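Local coordinates for lectin CEL-I, N-acetyl-D-galactosamine-specific C-type (Cucumaria echinata, PDB 4WQQ), which binds N-acetylgalactosamine and galactose through calcium as a C-type lectin and is here engineered to recognise mannose, at residues 95-105 with 116-125. The protein carries 3 engineered substitutions. Residues are numbered along the deposited sequence; the frame is centred on the assembly and turned at random.
Sequences YTKWAGGEPNN and RHTEGGAWND. Engineered in segment 95-105: E102 (natural residue Gln), N104 (natural residue Asp). With CA (calcium ion), chain F; CA (calcium ion), chain E; MAN (alpha-D-mannopyranose), chain H.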
# COMPACT_ATOMS: atom_id res chain seq x y z
N TYR A 95 -20.65 0.60 14.23
CA TYR A 95 -20.90 1.98 14.42
C TYR A 95 -21.95 2.48 13.41
O TYR A 95 -21.92 2.12 12.25
CB TYR A 95 -19.61 2.79 14.23
CG TYR A 95 -19.71 4.24 14.24
CD1 TYR A 95 -19.73 4.97 15.43
CD2 TYR A 95 -19.80 4.98 13.04
CE1 TYR A 95 -19.81 6.31 15.43
CE2 TYR A 95 -19.88 6.36 13.05
CZ TYR A 95 -19.90 7.02 14.27
OH TYR A 95 -19.96 8.39 14.30
N THR A 96 -22.88 3.29 13.89
CA THR A 96 -23.82 4.02 13.00
C THR A 96 -23.97 5.49 13.41
O THR A 96 -23.82 5.84 14.59
CB THR A 96 -25.19 3.30 12.84
OG1 THR A 96 -25.95 3.45 14.06
CG2 THR A 96 -25.05 1.86 12.41
N LYS A 97 -24.22 6.41 12.46
CA LYS A 97 -24.52 7.77 12.79
C LYS A 97 -25.64 8.29 11.91
O LYS A 97 -25.49 9.34 11.29
CB LYS A 97 -23.25 8.63 12.65
CG LYS A 97 -23.25 9.96 13.40
CD LYS A 97 -22.17 10.95 12.95
CE LYS A 97 -22.54 12.36 13.33
NZ LYS A 97 -22.68 12.51 14.79
N TRP A 98 -26.78 7.62 11.94
CA TRP A 98 -27.97 8.08 11.16
C TRP A 98 -28.47 9.41 11.58
O TRP A 98 -28.59 9.68 12.77
CB TRP A 98 -29.06 7.04 11.30
CG TRP A 98 -28.74 5.75 10.63
CD1 TRP A 98 -28.52 4.55 11.22
CD2 TRP A 98 -28.65 5.52 9.21
NE1 TRP A 98 -28.26 3.59 10.28
CE2 TRP A 98 -28.32 4.17 9.04
CE3 TRP A 98 -28.77 6.36 8.08
CZ2 TRP A 98 -28.18 3.61 7.77
CZ3 TRP A 98 -28.63 5.83 6.87
CH2 TRP A 98 -28.33 4.45 6.70
N ALA A 99 -28.70 10.31 10.63
CA ALA A 99 -29.38 11.55 10.94
C ALA A 99 -30.79 11.26 11.46
O ALA A 99 -31.37 10.16 11.24
CB ALA A 99 -29.43 12.44 9.73
N GLY A 100 -31.38 12.27 12.07
CA GLY A 100 -32.73 12.18 12.59
C GLY A 100 -33.69 11.73 11.53
O GLY A 100 -33.69 12.27 10.44
N GLY A 101 -34.46 10.71 11.86
CA GLY A 101 -35.42 10.07 10.93
C GLY A 101 -34.91 9.21 9.80
O GLY A 101 -35.72 8.66 9.02
N GLU A 102 -33.58 9.03 9.74
CA GLU A 102 -33.00 8.12 8.74
C GLU A 102 -32.62 6.79 9.43
O GLU A 102 -32.34 6.80 10.66
CB GLU A 102 -31.77 8.81 8.17
CG GLU A 102 -32.07 10.20 7.65
CD GLU A 102 -33.04 10.28 6.46
OE1 GLU A 102 -33.30 9.25 5.83
OE2 GLU A 102 -33.55 11.41 6.12
N PRO A 103 -32.52 5.69 8.67
CA PRO A 103 -32.81 5.64 7.19
C PRO A 103 -34.32 5.58 7.00
O PRO A 103 -35.00 4.95 7.77
CB PRO A 103 -32.19 4.30 6.76
CG PRO A 103 -32.18 3.47 7.97
CD PRO A 103 -32.03 4.40 9.16
N ASN A 104 -34.86 6.31 6.06
CA ASN A 104 -36.29 6.30 5.90
C ASN A 104 -36.78 5.65 4.63
O ASN A 104 -37.97 5.66 4.38
CB ASN A 104 -36.82 7.73 5.99
CG ASN A 104 -36.36 8.64 4.87
OD1 ASN A 104 -35.52 8.30 4.07
ND2 ASN A 104 -36.92 9.81 4.83
N ASN A 105 -35.88 5.11 3.79
CA ASN A 105 -36.29 4.40 2.57
C ASN A 105 -37.31 5.22 1.78
O ASN A 105 -38.34 4.70 1.32
CB ASN A 105 -36.79 2.98 2.90
CG ASN A 105 -36.76 2.08 1.71
OD1 ASN A 105 -35.78 2.03 0.89
ND2 ASN A 105 -37.83 1.33 1.56
N ARG A 116 -24.46 13.52 5.11
CA ARG A 116 -24.82 14.93 4.96
C ARG A 116 -23.62 15.85 5.25
O ARG A 116 -22.68 15.45 5.90
CB ARG A 116 -25.95 15.27 5.98
CG ARG A 116 -27.09 14.35 5.76
CD ARG A 116 -28.42 14.88 6.14
NE ARG A 116 -29.21 14.94 4.91
CZ ARG A 116 -30.44 14.43 4.74
NH1 ARG A 116 -31.13 13.77 5.74
NH2 ARG A 116 -30.98 14.57 3.55
N HIS A 117 -23.68 17.07 4.73
CA HIS A 117 -22.60 18.02 4.96
C HIS A 117 -22.77 18.71 6.33
O HIS A 117 -21.89 19.47 6.73
CB HIS A 117 -22.46 19.09 3.86
CG HIS A 117 -23.55 20.11 3.80
ND1 HIS A 117 -24.80 19.87 3.25
CD2 HIS A 117 -23.58 21.42 4.22
CE1 HIS A 117 -25.51 20.99 3.28
NE2 HIS A 117 -24.80 21.93 3.87
N THR A 118 -23.86 18.39 7.01
CA THR A 118 -24.19 19.03 8.31
C THR A 118 -24.07 18.02 9.44
O THR A 118 -23.94 16.79 9.21
CB THR A 118 -25.60 19.58 8.26
OG1 THR A 118 -26.50 18.53 7.88
CG2 THR A 118 -25.68 20.68 7.34
N GLU A 119 -24.04 18.52 10.68
CA GLU A 119 -24.11 17.68 11.86
C GLU A 119 -23.01 16.59 11.91
O GLU A 119 -23.27 15.44 12.19
CB GLU A 119 -25.50 17.03 12.01
CG GLU A 119 -26.64 18.03 12.17
CD GLU A 119 -28.00 17.37 12.42
OE1 GLU A 119 -28.90 18.10 12.91
OE2 GLU A 119 -28.18 16.13 12.15
N GLY A 120 -21.79 16.98 11.59
CA GLY A 120 -20.67 16.05 11.66
C GLY A 120 -20.70 14.90 10.65
O GLY A 120 -20.04 13.88 10.85
N GLY A 121 -21.56 15.03 9.66
CA GLY A 121 -21.69 13.97 8.61
C GLY A 121 -22.71 12.93 8.88
O GLY A 121 -22.63 11.79 8.37
N ALA A 122 -23.72 13.26 9.67
CA ALA A 122 -24.75 12.26 9.97
C ALA A 122 -25.34 11.71 8.63
O ALA A 122 -25.50 12.42 7.65
CB ALA A 122 -25.87 12.85 10.82
N TRP A 123 -25.64 10.41 8.66
CA TRP A 123 -25.93 9.61 7.50
C TRP A 123 -27.39 9.72 7.06
O TRP A 123 -28.31 9.85 7.88
CB TRP A 123 -25.64 8.15 7.78
CG TRP A 123 -24.27 7.81 8.32
CD1 TRP A 123 -23.23 8.65 8.50
CD2 TRP A 123 -23.86 6.55 8.77
NE1 TRP A 123 -22.16 7.96 8.98
CE2 TRP A 123 -22.52 6.66 9.17
CE3 TRP A 123 -24.48 5.32 8.86
CZ2 TRP A 123 -21.81 5.59 9.63
CZ3 TRP A 123 -23.78 4.24 9.32
CH2 TRP A 123 -22.45 4.38 9.68
N ASN A 124 -27.58 9.66 5.73
CA ASN A 124 -28.85 9.53 5.08
C ASN A 124 -28.77 8.36 4.06
O ASN A 124 -27.70 8.09 3.50
CB ASN A 124 -29.12 10.80 4.33
CG ASN A 124 -30.41 10.74 3.56
OD1 ASN A 124 -31.44 10.29 4.04
ND2 ASN A 124 -30.33 11.18 2.31
N ASP A 125 -29.90 7.69 3.85
CA ASP A 125 -30.10 6.81 2.73
C ASP A 125 -30.68 7.59 1.55
O ASP A 125 -31.59 8.45 1.71
CB ASP A 125 -30.91 5.56 3.09
CG ASP A 125 -32.34 5.89 3.60
OD1 ASP A 125 -32.64 7.03 4.05
OD2 ASP A 125 -33.14 4.97 3.61
CA CA F . -33.36 9.08 3.30
CA CA E . -33.60 0.88 1.61
C1 MAN H . -35.04 14.53 2.18
C2 MAN H . -35.15 13.46 3.23
C3 MAN H . -34.13 12.35 3.04
C4 MAN H . -34.12 11.94 1.57
C5 MAN H . -33.70 13.17 0.75
C6 MAN H . -33.54 12.98 -0.74
O1 MAN H . -33.90 15.25 2.57
O2 MAN H . -36.43 12.93 3.02
O3 MAN H . -34.54 11.26 3.85
O4 MAN H . -33.21 10.86 1.47
O5 MAN H . -34.87 14.07 0.83
O6 MAN H . -34.77 12.35 -1.02
O HOH W 1 -33.50 2.30 3.49
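E102, N104, N124 and D125 meet around one calcium ion, the sugar-binding calcium of the C-type lectin fold. D125 binds calcium twice, through OD1 at 2.3 Å and its backbone O, while E102 and N104, both engineered, and N124 give one side-chain oxygen each; E110 and mannose O3 and O4 complete the shell. The ion explains why E102 OE1 can lie 2.8 Å from N124 OD1, acceptor beside acceptor, with carboxylate and amide planes turned 77° apart. A carboxylate suits position 125 because both oxygens work: D125 OD1 also accepts N104 N, and D125 OD2 takes N105 N at 2.7 Å on its syn side, plus a water bound to the neighbouring calcium. With chi1 at 177° the N124 side chain extends away from its backbone N, and its amide reaches both metal and sugar, N124 ND2 donating to mannose O4 at 3.0 Å. R116 NH1 lies 3.4 Å from E102 OE2, near the guanidinium plane, a salt bridge with a weak hydrogen bond. Behind the site, W98 and W123 form a single backbone bridge, K97 O accepting W123 N and W123 O accepting A99 N. The edge of W123 meets one face of W98 (planes 79° apart), P103 CD covers the opposite face, and K97 CB lies over the W123 pyrrole ring. Loop 95-105, cis at E102-P103, thus joins strand 123-126, and calcium ligands N124, E110 and, weakly, N104 also orient mannose by hydrogen bonds.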